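Local coordinates for solute Binding Protein, BlMnBP1 in complex with mannotriose (Bifidobacterium, PDB 6FUV), which binds beta-manno-oligosaccharides such as mannotriose and probably delivers them to an ABC transporter for uptake into the bifidobacterial cell, at residues N177-W182 against S245-E250; S251-M256 against V271-Q276; S134-N139 against I261-L266; G185-Y190 against Y228-D233. All coordinates share one frame; numbering follows the deposited sequence.

Interaction 1 of 4, residues N177-W182 against S245-E250. With BMA (beta-D-mannopyranose), chain B; BMA (beta-D-mannopyranose), chain C.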
# COMPACT_ATOMS: atom_id res chain seq x y z
N ASN A 177 -6.30 -12.29 -7.85
CA ASN A 177 -7.05 -11.08 -8.14
C ASN A 177 -6.51 -10.33 -9.36
O ASN A 177 -6.51 -9.10 -9.45
CB ASN A 177 -7.10 -10.17 -6.92
CG ASN A 177 -8.14 -10.59 -5.94
OD1 ASN A 177 -9.34 -10.46 -6.20
ND2 ASN A 177 -7.69 -11.11 -4.80
N PHE A 178 -6.06 -11.10 -10.33
CA PHE A 178 -5.68 -10.58 -11.64
C PHE A 178 -6.58 -9.46 -12.14
O PHE A 178 -6.05 -8.50 -12.69
CB PHE A 178 -5.65 -11.77 -12.61
CG PHE A 178 -5.51 -11.42 -14.06
CD1 PHE A 178 -6.64 -11.12 -14.83
CD2 PHE A 178 -4.28 -11.49 -14.68
CE1 PHE A 178 -6.51 -10.83 -16.18
CE2 PHE A 178 -4.17 -11.17 -16.07
CZ PHE A 178 -5.28 -10.84 -16.78
N ALA A 179 -7.90 -9.58 -11.99
CA ALA A 179 -8.80 -8.59 -12.58
C ALA A 179 -8.75 -7.24 -11.89
O ALA A 179 -9.27 -6.27 -12.43
CB ALA A 179 -10.24 -9.09 -12.55
N GLU A 180 -8.10 -7.13 -10.74
CA GLU A 180 -7.90 -5.84 -10.09
C GLU A 180 -6.47 -5.41 -10.39
O GLU A 180 -5.52 -6.04 -9.94
CB GLU A 180 -8.16 -5.92 -8.59
CG GLU A 180 -9.56 -6.25 -8.24
CD GLU A 180 -10.55 -5.11 -8.46
OE1 GLU A 180 -10.13 -3.96 -8.43
OE2 GLU A 180 -11.76 -5.37 -8.65
N GLU A 181 -6.33 -4.34 -11.14
CA GLU A 181 -5.00 -3.87 -11.48
C GLU A 181 -4.21 -3.49 -10.23
O GLU A 181 -3.02 -3.77 -10.14
CB GLU A 181 -5.09 -2.69 -12.46
CG GLU A 181 -3.82 -2.58 -13.33
CD GLU A 181 -3.67 -1.21 -14.06
OE1 GLU A 181 -2.50 -0.71 -14.13
OE2 GLU A 181 -4.70 -0.67 -14.54
N TRP A 182 -4.82 -2.77 -9.31
CA TRP A 182 -4.13 -2.42 -8.06
C TRP A 182 -3.66 -3.67 -7.33
O TRP A 182 -2.58 -3.68 -6.74
CB TRP A 182 -5.04 -1.54 -7.15
CG TRP A 182 -6.30 -2.17 -6.68
CD1 TRP A 182 -7.54 -2.01 -7.20
CD2 TRP A 182 -6.43 -3.12 -5.64
NE1 TRP A 182 -8.44 -2.75 -6.51
CE2 TRP A 182 -7.78 -3.46 -5.56
CE3 TRP A 182 -5.54 -3.70 -4.74
CZ2 TRP A 182 -8.25 -4.41 -4.65
CZ3 TRP A 182 -6.02 -4.61 -3.83
CH2 TRP A 182 -7.36 -4.96 -3.80
N SER A 245 -9.06 -14.47 -15.46
CA SER A 245 -9.77 -13.33 -16.02
C SER A 245 -11.06 -13.03 -15.29
O SER A 245 -11.60 -11.94 -15.46
CB SER A 245 -10.09 -13.55 -17.51
OG SER A 245 -11.07 -14.56 -17.70
N THR A 246 -11.53 -13.92 -14.43
CA THR A 246 -12.79 -13.71 -13.75
C THR A 246 -12.64 -13.59 -12.24
O THR A 246 -13.58 -13.88 -11.52
CB THR A 246 -13.74 -14.84 -14.11
OG1 THR A 246 -13.18 -16.09 -13.68
CG2 THR A 246 -13.98 -14.91 -15.63
N THR A 247 -11.49 -13.16 -11.76
CA THR A 247 -11.33 -13.00 -10.32
C THR A 247 -12.20 -11.86 -9.83
O THR A 247 -12.43 -10.90 -10.54
CB THR A 247 -9.88 -12.73 -9.96
OG1 THR A 247 -9.45 -11.46 -10.48
CG2 THR A 247 -9.02 -13.86 -10.44
N ASP A 248 -12.68 -11.98 -8.60
CA ASP A 248 -13.47 -10.93 -7.97
C ASP A 248 -12.96 -10.60 -6.58
O ASP A 248 -12.95 -11.46 -5.70
CB ASP A 248 -14.93 -11.35 -7.90
CG ASP A 248 -15.81 -10.28 -7.38
OD1 ASP A 248 -15.99 -9.24 -8.07
OD2 ASP A 248 -16.32 -10.47 -6.26
N TRP A 249 -12.69 -9.32 -6.35
CA TRP A 249 -12.08 -8.86 -5.11
C TRP A 249 -13.01 -9.00 -3.93
O TRP A 249 -12.62 -9.58 -2.91
CB TRP A 249 -11.67 -7.41 -5.27
CG TRP A 249 -11.35 -6.69 -4.01
CD1 TRP A 249 -11.99 -5.62 -3.55
CD2 TRP A 249 -10.34 -7.02 -3.03
NE1 TRP A 249 -11.46 -5.22 -2.37
CE2 TRP A 249 -10.45 -6.08 -2.02
CE3 TRP A 249 -9.37 -8.01 -2.92
CZ2 TRP A 249 -9.60 -6.09 -0.90
CZ3 TRP A 249 -8.53 -8.00 -1.88
CH2 TRP A 249 -8.65 -7.07 -0.86
N GLU A 250 -14.20 -8.42 -4.00
CA GLU A 250 -15.05 -8.40 -2.81
C GLU A 250 -15.39 -9.81 -2.33
O GLU A 250 -15.44 -10.09 -1.12
CB GLU A 250 -16.34 -7.64 -3.06
CG GLU A 250 -16.20 -6.16 -3.34
CD GLU A 250 -15.57 -5.37 -2.21
OE1 GLU A 250 -15.58 -5.83 -1.07
OE2 GLU A 250 -15.12 -4.25 -2.50
C1 BMA B . -12.88 -1.87 -1.01
C2 BMA B . -11.78 -2.16 0.01
C3 BMA B . -10.55 -1.29 -0.33
C4 BMA B . -10.11 -1.60 -1.78
C5 BMA B . -11.30 -1.45 -2.74
C6 BMA B . -10.95 -1.85 -4.20
O1 BMA B . -13.94 -2.67 -0.70
O2 BMA B . -11.35 -3.52 -0.07
O3 BMA B . -9.54 -1.47 0.64
O4 BMA B . -9.11 -0.70 -2.28
O5 BMA B . -12.42 -2.24 -2.28
O6 BMA B . -12.00 -1.45 -5.07
C1 BMA C . -7.83 -1.09 -1.88
C2 BMA C . -6.92 -0.61 -3.05
C3 BMA C . -5.52 -0.74 -2.66
C4 BMA C . -5.20 -0.13 -1.27
C5 BMA C . -6.19 -0.60 -0.21
C6 BMA C . -6.07 0.19 1.09
O2 BMA C . -7.13 0.75 -3.31
O3 BMA C . -4.73 -0.16 -3.68
O4 BMA C . -3.85 -0.56 -0.89
O5 BMA C . -7.55 -0.38 -0.73
O6 BMA C . -6.21 1.62 0.78
O HOH W 1 -9.86 -9.64 -8.83
O HOH W 2 -12.40 -7.78 -8.91

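Interaction 2 of 4, residues S251-M256 against V271-Q276. With BMA (beta-D-mannopyranose), chain B.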
# COMPACT_ATOMS: atom_id res chain seq x y z
N SER A 251 -15.68 -10.72 -3.27
CA SER A 251 -15.98 -12.08 -2.87
C SER A 251 -14.74 -12.84 -2.38
O SER A 251 -14.88 -13.76 -1.58
CB SER A 251 -16.65 -12.80 -4.04
OG SER A 251 -15.78 -13.06 -5.09
N SER A 252 -13.53 -12.43 -2.77
CA SER A 252 -12.32 -13.11 -2.32
C SER A 252 -12.10 -12.94 -0.82
O SER A 252 -11.52 -13.82 -0.16
CB SER A 252 -11.11 -12.62 -3.11
OG SER A 252 -10.55 -11.43 -2.63
N LYS A 253 -12.58 -11.82 -0.27
CA LYS A 253 -12.51 -11.62 1.18
C LYS A 253 -13.27 -12.72 1.91
O LYS A 253 -12.78 -13.30 2.88
CB LYS A 253 -13.09 -10.24 1.53
CG LYS A 253 -12.36 -9.02 0.94
CD LYS A 253 -13.17 -7.75 1.22
CE LYS A 253 -12.74 -6.61 0.37
NZ LYS A 253 -13.48 -5.37 0.60
N GLY A 254 -14.48 -13.00 1.49
CA GLY A 254 -15.21 -14.07 2.11
C GLY A 254 -14.53 -15.40 1.92
O GLY A 254 -14.52 -16.24 2.83
N LYS A 255 -14.01 -15.64 0.72
CA LYS A 255 -13.45 -16.95 0.43
C LYS A 255 -12.22 -17.20 1.28
O LYS A 255 -11.96 -18.33 1.68
CB LYS A 255 -13.12 -17.06 -1.05
CG LYS A 255 -14.31 -17.25 -2.01
CD LYS A 255 -13.82 -17.26 -3.44
CE LYS A 255 -14.89 -17.59 -4.41
NZ LYS A 255 -14.49 -17.19 -5.76
N MET A 256 -11.37 -16.17 1.46
CA MET A 256 -10.26 -16.28 2.41
C MET A 256 -10.78 -16.59 3.81
O MET A 256 -10.27 -17.47 4.49
CB MET A 256 -9.46 -14.99 2.40
CG MET A 256 -8.51 -14.78 3.55
SD MET A 256 -7.19 -15.99 3.67
CE MET A 256 -6.41 -15.92 2.13
N VAL A 271 -5.89 -7.42 6.20
CA VAL A 271 -6.18 -8.51 7.14
C VAL A 271 -7.50 -8.26 7.85
O VAL A 271 -8.38 -9.11 7.82
CB VAL A 271 -5.02 -8.71 8.12
CG1 VAL A 271 -5.33 -9.86 9.11
CG2 VAL A 271 -3.71 -9.02 7.37
N PRO A 272 -7.72 -7.10 8.47
CA PRO A 272 -9.02 -6.93 9.14
C PRO A 272 -10.19 -7.04 8.17
O PRO A 272 -11.24 -7.52 8.59
CB PRO A 272 -8.90 -5.55 9.81
CG PRO A 272 -7.69 -4.88 9.16
CD PRO A 272 -6.78 -6.03 8.82
N GLN A 273 -10.04 -6.58 6.92
CA GLN A 273 -11.16 -6.63 5.98
C GLN A 273 -11.58 -8.08 5.76
O GLN A 273 -12.76 -8.37 5.57
CB GLN A 273 -10.79 -5.98 4.63
CG GLN A 273 -10.42 -4.51 4.67
CD GLN A 273 -10.28 -3.84 3.32
OE1 GLN A 273 -10.75 -4.33 2.31
NE2 GLN A 273 -9.65 -2.70 3.31
N MET A 274 -10.62 -9.00 5.73
CA MET A 274 -10.95 -10.40 5.52
C MET A 274 -11.28 -11.13 6.81
O MET A 274 -12.06 -12.07 6.77
CB MET A 274 -9.80 -11.06 4.79
CG MET A 274 -9.59 -10.47 3.40
SD MET A 274 -8.34 -11.27 2.42
CE MET A 274 -8.32 -10.23 0.98
N LYS A 275 -10.68 -10.73 7.94
CA LYS A 275 -11.12 -11.23 9.23
C LYS A 275 -12.60 -10.97 9.43
O LYS A 275 -13.33 -11.85 9.90
CB LYS A 275 -10.33 -10.58 10.35
CG LYS A 275 -8.98 -11.17 10.65
CD LYS A 275 -8.33 -10.50 11.92
CE LYS A 275 -7.04 -11.19 12.37
NZ LYS A 275 -7.22 -12.68 12.60
N GLN A 276 -13.06 -9.77 9.04
CA GLN A 276 -14.43 -9.31 9.21
C GLN A 276 -15.39 -9.84 8.16
O GLN A 276 -16.59 -9.69 8.32
CB GLN A 276 -14.49 -7.77 9.13
CG GLN A 276 -13.78 -6.96 10.19
CD GLN A 276 -13.65 -5.44 9.78
OE1 GLN A 276 -14.03 -5.03 8.66
NE2 GLN A 276 -13.06 -4.63 10.65
C1 BMA B . -12.88 -1.87 -1.01
C2 BMA B . -11.78 -2.16 0.01
C3 BMA B . -10.55 -1.29 -0.33
C4 BMA B . -10.11 -1.60 -1.78
C5 BMA B . -11.30 -1.45 -2.74
C6 BMA B . -10.95 -1.85 -4.20
O1 BMA B . -13.94 -2.67 -0.70
O2 BMA B . -11.35 -3.52 -0.07
O3 BMA B . -9.54 -1.47 0.64
O4 BMA B . -9.11 -0.70 -2.28
O5 BMA B . -12.42 -2.24 -2.28
O6 BMA B . -12.00 -1.45 -5.07

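Interaction 3 of 4, residues S134-N139 against I261-L266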
# COMPACT_ATOMS: atom_id res chain seq x y z
N SER A 134 3.75 -4.94 3.57
CA SER A 134 3.18 -5.93 2.67
C SER A 134 3.66 -7.32 3.04
O SER A 134 4.84 -7.53 3.31
CB SER A 134 3.60 -5.62 1.22
OG SER A 134 3.36 -4.26 0.97
N GLY A 135 2.78 -8.26 2.95
CA GLY A 135 3.05 -9.63 3.36
C GLY A 135 2.20 -10.64 2.62
O GLY A 135 1.92 -10.46 1.42
N VAL A 136 1.72 -11.66 3.33
CA VAL A 136 0.76 -12.62 2.79
C VAL A 136 -0.35 -12.86 3.81
O VAL A 136 -0.09 -13.23 4.96
CB VAL A 136 1.41 -13.97 2.43
CG1 VAL A 136 0.43 -14.89 1.81
CG2 VAL A 136 2.59 -13.76 1.51
N VAL A 137 -1.61 -12.67 3.34
CA VAL A 137 -2.78 -13.07 4.11
C VAL A 137 -3.00 -14.55 3.86
O VAL A 137 -2.89 -15.00 2.75
CB VAL A 137 -4.02 -12.25 3.71
CG1 VAL A 137 -5.24 -12.73 4.49
CG2 VAL A 137 -3.81 -10.76 3.92
N TYR A 138 -3.29 -15.32 4.90
CA TYR A 138 -3.41 -16.77 4.75
C TYR A 138 -4.39 -17.31 5.78
O TYR A 138 -4.58 -16.72 6.84
CB TYR A 138 -2.03 -17.48 4.90
CG TYR A 138 -1.50 -17.56 6.34
CD1 TYR A 138 -0.84 -16.50 6.91
CD2 TYR A 138 -1.68 -18.69 7.10
CE1 TYR A 138 -0.37 -16.54 8.18
CE2 TYR A 138 -1.21 -18.75 8.42
CZ TYR A 138 -0.53 -17.67 8.95
OH TYR A 138 -0.05 -17.70 10.27
N ASN A 139 -5.04 -18.41 5.43
CA ASN A 139 -5.98 -19.08 6.30
C ASN A 139 -5.21 -20.15 7.08
O ASN A 139 -4.77 -21.15 6.50
CB ASN A 139 -7.16 -19.66 5.52
CG ASN A 139 -8.30 -20.11 6.47
OD1 ASN A 139 -8.10 -20.99 7.28
ND2 ASN A 139 -9.47 -19.47 6.40
N ILE A 261 -9.92 -19.95 -0.11
CA ILE A 261 -8.66 -19.41 -0.59
C ILE A 261 -7.67 -19.55 0.54
O ILE A 261 -7.96 -19.19 1.68
CB ILE A 261 -8.77 -17.94 -1.03
CG1 ILE A 261 -9.68 -17.83 -2.26
CG2 ILE A 261 -7.39 -17.41 -1.32
CD1 ILE A 261 -10.07 -16.44 -2.61
N ALA A 262 -6.49 -20.06 0.24
CA ALA A 262 -5.49 -20.28 1.27
C ALA A 262 -4.60 -19.04 1.46
O ALA A 262 -4.31 -18.65 2.60
CB ALA A 262 -4.63 -21.51 0.91
N THR A 263 -4.11 -18.45 0.36
CA THR A 263 -3.22 -17.30 0.47
C THR A 263 -3.58 -16.21 -0.54
O THR A 263 -4.02 -16.48 -1.66
CB THR A 263 -1.75 -17.65 0.22
OG1 THR A 263 -1.58 -18.01 -1.16
CG2 THR A 263 -1.23 -18.73 1.13
N MET A 264 -3.35 -14.95 -0.14
CA MET A 264 -3.34 -13.81 -1.05
C MET A 264 -2.21 -12.87 -0.65
O MET A 264 -1.97 -12.61 0.53
CB MET A 264 -4.66 -13.09 -1.06
CG MET A 264 -5.72 -13.72 -2.01
SD MET A 264 -7.31 -12.91 -2.02
CE MET A 264 -8.01 -13.35 -0.48
N VAL A 265 -1.51 -12.35 -1.66
CA VAL A 265 -0.33 -11.52 -1.49
C VAL A 265 -0.75 -10.06 -1.42
O VAL A 265 -1.02 -9.42 -2.43
CB VAL A 265 0.67 -11.80 -2.62
CG1 VAL A 265 1.77 -10.78 -2.65
CG2 VAL A 265 1.25 -13.19 -2.45
N LEU A 266 -0.87 -9.57 -0.20
CA LEU A 266 -1.48 -8.27 0.08
C LEU A 266 -0.84 -7.65 1.32
O LEU A 266 -0.23 -8.34 2.13
CB LEU A 266 -2.99 -8.43 0.31
CG LEU A 266 -3.83 -8.96 -0.85
CD1 LEU A 266 -5.22 -9.52 -0.44
CD2 LEU A 266 -4.01 -7.82 -1.82

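Interaction 4 of 4, residues G185-Y190 against Y228-D233. With BMA (beta-D-mannopyranose), chain D.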
# COMPACT_ATOMS: atom_id res chain seq x y z
N GLY A 185 -0.62 -4.71 -9.21
CA GLY A 185 0.45 -3.77 -9.01
C GLY A 185 1.06 -3.83 -7.64
O GLY A 185 2.18 -3.39 -7.47
N ALA A 186 0.32 -4.34 -6.66
CA ALA A 186 0.82 -4.44 -5.31
C ALA A 186 2.03 -5.36 -5.19
O ALA A 186 2.71 -5.32 -4.16
CB ALA A 186 -0.32 -4.90 -4.40
N TRP A 187 2.31 -6.19 -6.20
CA TRP A 187 3.52 -7.01 -6.14
C TRP A 187 4.76 -6.14 -6.14
O TRP A 187 5.80 -6.57 -5.61
CB TRP A 187 3.55 -8.03 -7.29
CG TRP A 187 2.66 -9.24 -7.07
CD1 TRP A 187 1.33 -9.34 -7.32
CD2 TRP A 187 3.03 -10.51 -6.54
NE1 TRP A 187 0.86 -10.56 -6.96
CE2 TRP A 187 1.90 -11.33 -6.51
CE3 TRP A 187 4.21 -11.04 -6.11
CZ2 TRP A 187 1.89 -12.65 -6.03
CZ3 TRP A 187 4.22 -12.37 -5.64
CH2 TRP A 187 3.06 -13.15 -5.61
N ASP A 188 4.66 -4.91 -6.65
CA ASP A 188 5.80 -4.01 -6.64
C ASP A 188 6.24 -3.69 -5.22
O ASP A 188 7.38 -3.27 -5.01
CB ASP A 188 5.43 -2.73 -7.41
CG ASP A 188 5.41 -2.91 -8.93
OD1 ASP A 188 5.89 -3.95 -9.39
OD2 ASP A 188 4.86 -2.00 -9.65
N GLN A 189 5.35 -3.90 -4.25
CA GLN A 189 5.58 -3.42 -2.89
C GLN A 189 6.61 -4.25 -2.16
O GLN A 189 7.11 -3.83 -1.13
CB GLN A 189 4.23 -3.43 -2.13
CG GLN A 189 3.20 -2.57 -2.72
CD GLN A 189 1.92 -2.53 -1.98
OE1 GLN A 189 1.76 -3.11 -0.92
NE2 GLN A 189 0.99 -1.77 -2.51
N TYR A 190 6.97 -5.40 -2.69
CA TYR A 190 7.81 -6.36 -2.03
C TYR A 190 9.26 -6.31 -2.50
O TYR A 190 10.14 -6.93 -1.87
CB TYR A 190 7.23 -7.76 -2.26
CG TYR A 190 5.86 -7.97 -1.74
CD1 TYR A 190 4.79 -7.66 -2.52
CD2 TYR A 190 5.62 -8.45 -0.46
CE1 TYR A 190 3.49 -7.83 -2.07
CE2 TYR A 190 4.34 -8.61 0.02
CZ TYR A 190 3.26 -8.32 -0.80
OH TYR A 190 2.00 -8.48 -0.35
N TYR A 228 8.89 -11.54 -8.16
CA TYR A 228 8.04 -11.79 -9.31
C TYR A 228 8.09 -13.25 -9.74
O TYR A 228 7.09 -13.78 -10.24
CB TYR A 228 8.46 -10.87 -10.43
CG TYR A 228 8.35 -9.42 -10.10
CD1 TYR A 228 7.13 -8.83 -9.80
CD2 TYR A 228 9.46 -8.60 -10.11
CE1 TYR A 228 7.06 -7.47 -9.50
CE2 TYR A 228 9.39 -7.27 -9.81
CZ TYR A 228 8.19 -6.71 -9.49
OH TYR A 228 8.18 -5.36 -9.25
N LYS A 229 9.18 -13.96 -9.45
CA LYS A 229 9.20 -15.40 -9.73
C LYS A 229 8.20 -16.15 -8.85
O LYS A 229 7.66 -17.18 -9.24
CB LYS A 229 10.60 -15.96 -9.53
CG LYS A 229 10.74 -17.39 -9.95
CD LYS A 229 12.22 -17.84 -10.10
CE LYS A 229 12.34 -19.35 -10.42
NZ LYS A 229 11.65 -20.17 -9.42
N THR A 230 7.97 -15.68 -7.63
CA THR A 230 7.00 -16.33 -6.77
C THR A 230 5.64 -16.36 -7.45
O THR A 230 5.00 -17.40 -7.51
CB THR A 230 6.90 -15.63 -5.42
OG1 THR A 230 8.10 -15.78 -4.62
CG2 THR A 230 5.74 -16.22 -4.62
N LEU A 231 5.20 -15.21 -7.97
CA LEU A 231 3.96 -15.10 -8.74
C LEU A 231 4.02 -15.98 -9.98
O LEU A 231 3.13 -16.80 -10.18
CB LEU A 231 3.71 -13.65 -9.14
CG LEU A 231 2.54 -13.39 -10.06
CD1 LEU A 231 1.30 -14.09 -9.56
CD2 LEU A 231 2.25 -11.94 -10.22
N TYR A 232 5.11 -15.88 -10.76
CA TYR A 232 5.22 -16.72 -11.94
C TYR A 232 5.03 -18.18 -11.57
O TYR A 232 4.27 -18.90 -12.22
CB TYR A 232 6.58 -16.53 -12.62
CG TYR A 232 6.67 -17.16 -14.01
CD1 TYR A 232 7.00 -18.46 -14.16
CD2 TYR A 232 6.44 -16.43 -15.15
CE1 TYR A 232 7.12 -19.04 -15.40
CE2 TYR A 232 6.55 -17.00 -16.41
CZ TYR A 232 6.89 -18.30 -16.53
OH TYR A 232 7.01 -18.93 -17.73
N ASP A 233 5.72 -18.63 -10.52
CA ASP A 233 5.72 -20.05 -10.21
C ASP A 233 4.37 -20.50 -9.65
O ASP A 233 3.94 -21.62 -9.92
CB ASP A 233 6.85 -20.36 -9.25
CG ASP A 233 8.16 -20.41 -9.92
OD1 ASP A 233 8.15 -20.26 -11.16
OD2 ASP A 233 9.18 -20.63 -9.23
C1 BMA D . -2.91 0.52 -0.78
C2 BMA D . -1.81 0.11 0.18
C3 BMA D . -0.69 1.17 0.23
C4 BMA D . -0.29 1.54 -1.23
C5 BMA D . -1.51 1.93 -2.02
C6 BMA D . -1.19 2.34 -3.45
O2 BMA D . -1.24 -1.13 -0.31
O3 BMA D . 0.47 0.79 1.00
O4 BMA D . 0.60 2.59 -1.25
O5 BMA D . -2.39 0.82 -2.06
O6 BMA D . -0.75 1.21 -4.16

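Interaction 1 of 4, residues N177-W182 against S245-E250
Trp182 and Trp249 meet in a T-shaped stack: the CZ2-CH2 edge of Trp182 stands on the face of Trp249, the six-membered rings at 89° with centroids 4.8 Å apart. Trp182 CH2 lies over the centre of that face. The Trp182 side chain, with CG between the backbone N and the carbonyl carbon (chi1 62°), turns one of its own faces to the chain C mannose, whose C2 sits over it, while Glu180 CB covers the opposite face near the rim. A stacked tryptophan beneath a pyranose is a familiar device of carbohydrate-binding proteins of the periplasmic-binding-protein fold, and here a second indole meets the edge of the sugar-facing one. Trp249 also serves the sugar directly: its NE1 is shared between O2 (2.9 Å) and O5 (3.1 Å) of the chain B mannose, both bent, and Glu250 OE2 accepts a bond from O1 of that mannose at 2.7 Å. Farther from the glycan, the backbone N of Ala179 donates to Thr247 OG1 at 2.9 Å and 162°, gripping the type I turn of 177-180. One water donates to Asn177 OD1 and a second accepts from Trp249 N; their further links, to Thr247 OG1 and Glu180 OE2, are so short as to be doubtful. Among the apolar contacts, Glu180 CG rests on Trp249 CB (3.8 Å), and Phe178 CD1 lies 4.0 Å from Ser245 CA.

Interaction 2 of 4, residues S251-M256 against V271-Q276
Ser252 comes first along helix 251-256 to approach Met274, its OG lying 4.4 Å from the methyl CE; that hydroxyl is bonded to the backbone O of Trp249. Lys253 follows and carries the polar half of the contact. Its CA and CB pack on Met274 CG, the CA at 3.8 Å, and the chain then runs extended beyond CG to bring NZ to the chain B mannose. There NZ donates to O1 at 3.0 Å and to O2 at 2.9 Å, makes a weak bond to Gln273 OE1, and forms a salt bridge with Glu250. One turn on, Met256 CG touches Met274 SD at 3.7 Å, the two thioether chains crossing at about a right angle. The helices themselves cross at -72°, their axes 8.7 Å apart at closest, in the part of this periplasmic-binding-protein fold that faces the sugar at the cleft. Gln273 reads two neighbouring hydroxyls with one amide: OE1 accepts from O2 at 2.6 Å, and NE2 donates to O3 at 2.9 Å, nearly straight at 169°. An alanine here would probably leave mannose O2 without its acceptor and O3 without its donor, and Lys253 NZ without one neighbour. Mannose O2 donates to Gln273 and accepts from Lys253, as it does from Trp249, an arrangement consistent with recognition of the axial hydroxyl that distinguishes mannose from glucose.

Interaction 3 of 4, residues S134-N139 against I261-L266
Val137 and Met264 form the hydrogen-bonded pair of an antiparallel ladder, their backbones linked both ways, N of Val137 to O of Met264 at 2.8 Å and N of Met264 to O of Val137 at 2.9 Å. These are the two central strands of a four-stranded mixed sheet, the core of one lobe of the periplasmic-binding-protein fold; the axes run at 169°, 4.7 Å apart. Asn139 N to Ala262 O, at 2.9 Å, extends the ladder at one end. At the other, Gly135 N donates to Leu266 O, and the return bond from Leu266 N is weak. Tyr138 and Thr263 make the non-hydrogen-bonded pair, with Tyr138 CA 3.0 Å from Ala262 O in a CH-O contact. Side chains alternate between the faces. Val137 and Met264 share one, which helices 249-257 and 270-275 cover through Met256 and Met274. Tyr138 and Thr263 point to the opposite face, where Thr263 OG1 is bonded to the backbone O of Pro173 and the tyrosine ring meets Phe143. With CG1 anti to the backbone N (chi1 -177°), Val136 brings that methyl to 3.9 Å from Thr263 CB, while its CG2 lies 4.2 Å from Val265 CG2.

Interaction 4 of 4, residues G185-Y190 against Y228-D233
Trp187, the residue most covered here, lays one face of its indole against Leu231, joining the 3-10 segment 186-190 to helix 223-236 in the same lobe of the periplasmic-binding-protein fold. Leu231 CB stands 3.6 Å from the centroid of the six-membered ring and only 11° off its normal, a CH-pi contact. Leu231 CD2 extends the cover toward the pyrrole side, 3.8 Å from Trp187 NE1. With CG anti to the backbone N (chi1 174°), the leucine branch is laid along the indole. Thr230 CG2 adds a touch at the ring edge, near CH2, and Ile395 of helix 393-404 packs on both Trp187 and Leu231. An alanine in place of Trp187 would probably open a gap against Leu231 and leave its CB and CD2 without the indole face they cover. Tyr228 passes Trp187 at its CB, 4.2 Å from Tyr228 CE1, and reaches Asp188 with its hydroxyl. Both carboxylate oxygens are engaged, since OD2 pairs with Lys394 and with the backbone N of Asn388. The tyrosine ring and the carboxylate stand nearly perpendicular, and Tyr228 OH donates to Asp188 OD1 at 2.7 Å, on the anti side and 31° out of the carboxylate plane.

Overall arrangement
All four contacts lie in one lobe, from the sugar cleft into its interior. Interactions 1 and 2 share helix 249-257 and the chain B mannose, their centres about 14 Å apart. Interactions 2 and 3 have centres about 10 Å apart; strand 261-264 lies between helices 249-257 and 270-275 in sequence, so their segments alternate. The chain between the strands of interaction 3 holds interactions 1 and 4, the latter between the segments of interaction 1. Interactions 3 and 4, centres about 13 Å apart, meet through hydrogen bonds of Ser134 OG with Gln189 OE1 and of Gly135 O with Tyr190 OH. These strand segments adjoin residues binding the two end sugars of the mannotriose, Gln189 and Trp249.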